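Local coordinates for protein 3-hydroxy-3-methylglutaryl-CoA lyase (Acinetobacter baumannii, PDB 6NDS) that belongs to the HMGL-like lyases, enzymes of the TIM-barrel class, and binds a zinc ion and coenzyme A, at residues I182-V196 against L212-N226. Numbering follows the deposited sequence.
Sequences ITLADTTGMANPVQV and LTLHFHNTRGLGLTN. With ZN (zinc ion), chain H; ACT (acetate ion), chain E.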
# COMPACT_ATOMS: atom_id res chain seq x y z
N ILE A 182 -13.13 22.05 -0.88
CA ILE A 182 -12.72 21.45 -2.15
C ILE A 182 -12.19 20.05 -1.89
O ILE A 182 -11.41 19.84 -0.96
CB ILE A 182 -11.63 22.32 -2.83
CG1 ILE A 182 -12.13 23.74 -3.10
CG2 ILE A 182 -11.12 21.65 -4.10
CD1 ILE A 182 -13.32 23.80 -4.02
N THR A 183 -12.58 19.10 -2.73
CA THR A 183 -11.96 17.78 -2.75
C THR A 183 -11.19 17.59 -4.05
O THR A 183 -11.73 17.82 -5.13
CB THR A 183 -13.01 16.67 -2.63
OG1 THR A 183 -13.66 16.77 -1.35
CG2 THR A 183 -12.37 15.26 -2.77
N LEU A 184 -9.94 17.16 -3.93
CA LEU A 184 -9.17 16.70 -5.09
C LEU A 184 -9.17 15.18 -5.07
O LEU A 184 -8.67 14.57 -4.12
CB LEU A 184 -7.74 17.24 -5.06
CG LEU A 184 -7.63 18.75 -4.94
CD1 LEU A 184 -6.15 19.14 -4.87
CD2 LEU A 184 -8.33 19.43 -6.13
N ALA A 185 -9.69 14.58 -6.14
CA ALA A 185 -9.87 13.13 -6.17
C ALA A 185 -8.95 12.49 -7.21
O ALA A 185 -8.91 12.94 -8.37
CB ALA A 185 -11.33 12.79 -6.46
N ASP A 186 -8.26 11.42 -6.80
CA ASP A 186 -7.46 10.56 -7.69
C ASP A 186 -8.31 9.34 -8.05
O ASP A 186 -8.17 8.24 -7.50
CB ASP A 186 -6.17 10.15 -6.99
CG ASP A 186 -5.27 9.33 -7.88
OD1 ASP A 186 -5.50 9.34 -9.10
OD2 ASP A 186 -4.34 8.68 -7.35
N THR A 187 -9.16 9.54 -9.06
CA THR A 187 -10.26 8.62 -9.36
C THR A 187 -9.78 7.21 -9.71
O THR A 187 -10.41 6.22 -9.31
CB THR A 187 -11.08 9.20 -10.50
OG1 THR A 187 -11.43 10.54 -10.16
CG2 THR A 187 -12.34 8.37 -10.75
N THR A 188 -8.70 7.09 -10.49
CA THR A 188 -8.20 5.75 -10.82
C THR A 188 -6.79 5.52 -10.32
O THR A 188 -6.03 4.74 -10.91
CB THR A 188 -8.27 5.48 -12.32
OG1 THR A 188 -7.46 6.42 -13.02
CG2 THR A 188 -9.71 5.56 -12.81
N GLY A 189 -6.42 6.16 -9.21
CA GLY A 189 -5.18 5.82 -8.54
C GLY A 189 -3.95 6.05 -9.39
O GLY A 189 -3.08 5.18 -9.49
N MET A 190 -3.88 7.22 -10.03
CA MET A 190 -2.76 7.57 -10.88
C MET A 190 -1.74 8.48 -10.21
O MET A 190 -0.68 8.73 -10.80
CB MET A 190 -3.29 8.23 -12.16
CG MET A 190 -4.13 7.24 -13.00
SD MET A 190 -4.89 8.00 -14.44
CE MET A 190 -3.49 8.20 -15.54
N ALA A 191 -2.01 8.96 -8.99
CA ALA A 191 -1.14 9.95 -8.35
C ALA A 191 0.14 9.32 -7.78
O ALA A 191 0.17 8.14 -7.42
CB ALA A 191 -1.88 10.66 -7.22
N ASN A 192 1.19 10.12 -7.71
CA ASN A 192 2.43 9.74 -7.04
C ASN A 192 2.79 10.82 -6.03
O ASN A 192 2.32 11.95 -6.11
CB ASN A 192 3.58 9.54 -8.05
CG ASN A 192 4.07 10.83 -8.66
OD1 ASN A 192 4.79 11.61 -8.02
ND2 ASN A 192 3.72 11.06 -9.92
N PRO A 193 3.63 10.48 -5.04
CA PRO A 193 3.85 11.42 -3.92
C PRO A 193 4.46 12.76 -4.31
O PRO A 193 4.12 13.78 -3.69
CB PRO A 193 4.78 10.64 -2.99
CG PRO A 193 4.50 9.21 -3.29
CD PRO A 193 4.13 9.13 -4.74
N VAL A 194 5.39 12.81 -5.27
CA VAL A 194 5.98 14.09 -5.65
C VAL A 194 4.93 14.98 -6.29
O VAL A 194 4.82 16.17 -5.98
CB VAL A 194 7.19 13.87 -6.58
CG1 VAL A 194 7.65 15.20 -7.16
CG2 VAL A 194 8.31 13.22 -5.80
N GLN A 195 4.14 14.41 -7.20
CA GLN A 195 3.04 15.13 -7.82
C GLN A 195 2.04 15.61 -6.78
O GLN A 195 1.56 16.75 -6.84
CB GLN A 195 2.36 14.22 -8.84
CG GLN A 195 1.06 14.73 -9.43
CD GLN A 195 0.27 13.59 -10.05
OE1 GLN A 195 0.31 12.47 -9.55
NE2 GLN A 195 -0.44 13.86 -11.14
N VAL A 196 1.73 14.75 -5.81
CA VAL A 196 0.80 15.14 -4.75
C VAL A 196 1.33 16.33 -3.97
O VAL A 196 0.60 17.28 -3.69
CB VAL A 196 0.53 13.94 -3.83
CG1 VAL A 196 -0.14 14.40 -2.53
CG2 VAL A 196 -0.35 12.91 -4.56
N LEU A 212 -9.60 21.71 2.50
CA LEU A 212 -9.17 20.79 1.45
C LEU A 212 -9.33 19.34 1.88
O LEU A 212 -8.80 18.94 2.92
CB LEU A 212 -7.70 21.03 1.10
CG LEU A 212 -7.04 20.06 0.13
CD1 LEU A 212 -7.70 20.18 -1.23
CD2 LEU A 212 -5.53 20.34 0.02
N THR A 213 -10.02 18.54 1.05
CA THR A 213 -10.05 17.09 1.18
C THR A 213 -9.26 16.44 0.05
O THR A 213 -9.35 16.86 -1.11
CB THR A 213 -11.49 16.54 1.14
OG1 THR A 213 -12.25 17.06 2.24
CG2 THR A 213 -11.50 14.99 1.23
N LEU A 214 -8.47 15.42 0.38
CA LEU A 214 -7.84 14.56 -0.61
C LEU A 214 -8.55 13.22 -0.62
O LEU A 214 -8.80 12.63 0.44
CB LEU A 214 -6.35 14.34 -0.30
CG LEU A 214 -5.33 15.38 -0.76
CD1 LEU A 214 -5.46 15.66 -2.25
CD2 LEU A 214 -5.45 16.65 0.05
N HIS A 215 -8.86 12.73 -1.82
CA HIS A 215 -9.63 11.50 -2.03
C HIS A 215 -8.81 10.57 -2.93
O HIS A 215 -8.87 10.68 -4.16
CB HIS A 215 -10.97 11.89 -2.63
CG HIS A 215 -11.88 10.75 -2.99
ND1 HIS A 215 -13.07 10.53 -2.33
CD2 HIS A 215 -11.82 9.84 -3.99
CE1 HIS A 215 -13.69 9.50 -2.89
NE2 HIS A 215 -12.95 9.06 -3.89
N PHE A 216 -8.03 9.67 -2.34
CA PHE A 216 -7.14 8.79 -3.11
C PHE A 216 -7.73 7.40 -3.28
O PHE A 216 -8.29 6.82 -2.35
CB PHE A 216 -5.77 8.67 -2.42
CG PHE A 216 -4.97 9.95 -2.41
CD1 PHE A 216 -4.48 10.49 -3.59
CD2 PHE A 216 -4.66 10.57 -1.21
CE1 PHE A 216 -3.71 11.66 -3.57
CE2 PHE A 216 -3.88 11.73 -1.19
CZ PHE A 216 -3.41 12.28 -2.37
N HIS A 217 -7.60 6.85 -4.48
CA HIS A 217 -7.83 5.43 -4.68
C HIS A 217 -6.47 4.71 -4.72
O HIS A 217 -5.43 5.33 -4.96
CB HIS A 217 -8.66 5.19 -5.95
CG HIS A 217 -10.10 5.58 -5.82
ND1 HIS A 217 -11.11 4.65 -5.65
CD2 HIS A 217 -10.71 6.79 -5.84
CE1 HIS A 217 -12.28 5.28 -5.57
NE2 HIS A 217 -12.06 6.58 -5.67
N ASN A 218 -6.49 3.41 -4.43
CA ASN A 218 -5.26 2.64 -4.22
C ASN A 218 -4.91 1.75 -5.42
O ASN A 218 -4.22 0.72 -5.26
CB ASN A 218 -5.38 1.79 -2.95
CG ASN A 218 -4.04 1.25 -2.49
OD1 ASN A 218 -3.03 1.96 -2.51
ND2 ASN A 218 -4.01 -0.01 -2.08
N THR A 219 -5.31 2.17 -6.62
CA THR A 219 -5.26 1.30 -7.80
C THR A 219 -3.85 0.81 -8.09
O THR A 219 -3.68 -0.31 -8.58
CB THR A 219 -5.82 2.07 -9.00
OG1 THR A 219 -7.04 2.69 -8.59
CG2 THR A 219 -6.05 1.16 -10.19
N ARG A 220 -2.83 1.64 -7.83
CA ARG A 220 -1.46 1.22 -8.07
C ARG A 220 -0.66 1.14 -6.78
O ARG A 220 0.58 1.15 -6.81
CB ARG A 220 -0.81 2.13 -9.11
CG ARG A 220 -1.40 1.77 -10.49
CD ARG A 220 -1.27 2.82 -11.55
NE ARG A 220 -2.01 2.42 -12.75
CZ ARG A 220 -3.21 2.89 -13.09
NH1 ARG A 220 -3.81 3.80 -12.34
NH2 ARG A 220 -3.78 2.46 -14.20
N GLY A 221 -1.34 0.98 -5.65
CA GLY A 221 -0.67 0.68 -4.40
C GLY A 221 -0.02 1.86 -3.73
O GLY A 221 0.74 1.65 -2.76
N LEU A 222 -0.26 3.09 -4.19
CA LEU A 222 0.37 4.27 -3.63
C LEU A 222 -0.55 5.08 -2.73
O LEU A 222 -0.16 6.17 -2.28
CB LEU A 222 0.91 5.16 -4.75
CG LEU A 222 1.99 4.48 -5.58
CD1 LEU A 222 2.46 5.43 -6.66
CD2 LEU A 222 3.14 4.04 -4.70
N GLY A 223 -1.75 4.57 -2.43
CA GLY A 223 -2.70 5.35 -1.67
C GLY A 223 -2.20 5.90 -0.35
O GLY A 223 -2.28 7.12 -0.12
N LEU A 224 -1.68 5.05 0.54
CA LEU A 224 -1.24 5.56 1.83
C LEU A 224 0.03 6.38 1.71
O LEU A 224 0.23 7.32 2.49
CB LEU A 224 -1.03 4.40 2.83
CG LEU A 224 -2.33 3.68 3.23
CD1 LEU A 224 -1.98 2.59 4.21
CD2 LEU A 224 -3.32 4.67 3.84
N THR A 225 0.89 6.06 0.74
CA THR A 225 2.08 6.88 0.51
C THR A 225 1.68 8.29 0.07
O THR A 225 2.28 9.28 0.50
CB THR A 225 2.98 6.21 -0.52
OG1 THR A 225 3.24 4.86 -0.09
CG2 THR A 225 4.29 6.93 -0.64
N ASN A 226 0.63 8.38 -0.74
CA ASN A 226 0.14 9.69 -1.16
C ASN A 226 -0.52 10.45 -0.02
O ASN A 226 -0.42 11.68 0.05
CB ASN A 226 -0.84 9.53 -2.33
CG ASN A 226 -0.17 9.11 -3.61
OD1 ASN A 226 1.01 9.42 -3.85
ND2 ASN A 226 -0.92 8.42 -4.50
ZN ZN H . -13.80 7.92 -5.55
C ACT E . 6.32 14.27 -10.84
O ACT E . 5.13 14.01 -11.17
OXT ACT E . 6.93 15.38 -10.89
CH3 ACT E . 7.18 13.08 -10.31
O HOH W 1 -3.57 7.16 -5.17
O HOH W 2 -9.84 3.26 -8.76
O HOH W 3 -6.14 4.38 -14.63
O HOH W 4 -14.79 6.72 -7.12
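The ring of Phe216 fills a hollow lined by Asp186, Ala191 and Val196. Asp186 CB lies 3.8 Å from Phe216 CD1, and the Asp186 carboxylate stands almost perpendicular to the ring (87°). The Val196 side chain points from its helix against the oncoming ring, CG2 lying 3.7 Å from Phe216 CE1. Asn226 CB sits over the centre of one ring face. Earlier along the two chains, strands 182-186 and 212-216 run parallel, joined by backbone bonds from Thr213 N to Ile182 O, Leu184 N to Thr213 O, His215 N to Leu184 O and Asp186 N to His215 O. On the Leu184 face, Leu214 CD1 packs on Leu184 CB while Leu212 CD1 meets Leu184 CG, against helix 193-203. On the other face Thr183 and Thr213 lie side by side, and Thr183 CG2 presses against His215 CB (3.7 Å). With CG anti to the backbone N (chi1 176°), the His215 ring passes Ala185 CB and reaches the zinc ion through NE2 at 2.2 Å; His217 NE2 binds it too, Thr187 O lying over one face of the His217 ring. Asp239 and Ser255 accept from the ND1 atoms of His215 and His217, respectively, which probably fixes how the rings are turned. The Asp186 carboxylate holds the loop just after its turn, OD1 accepting from Met190 N and OD2 from Ala191 N; one water donates to OD2 and to His217 O and accepts from Asn226 ND2. That same ND2 donates to Ala191 O from above the carbonyl plane (3.1 Å), while Asn226 OD1 rests 3.3 Å from Pro193 CD and Thr225 CG2 meets Pro193 CG. The two strands and helix 193-203 form a right-handed beta-alpha-beta crossover of a TIM barrel, at whose C-terminal strand ends Asp25, a water and further ligand atoms join both histidines on the zinc ion.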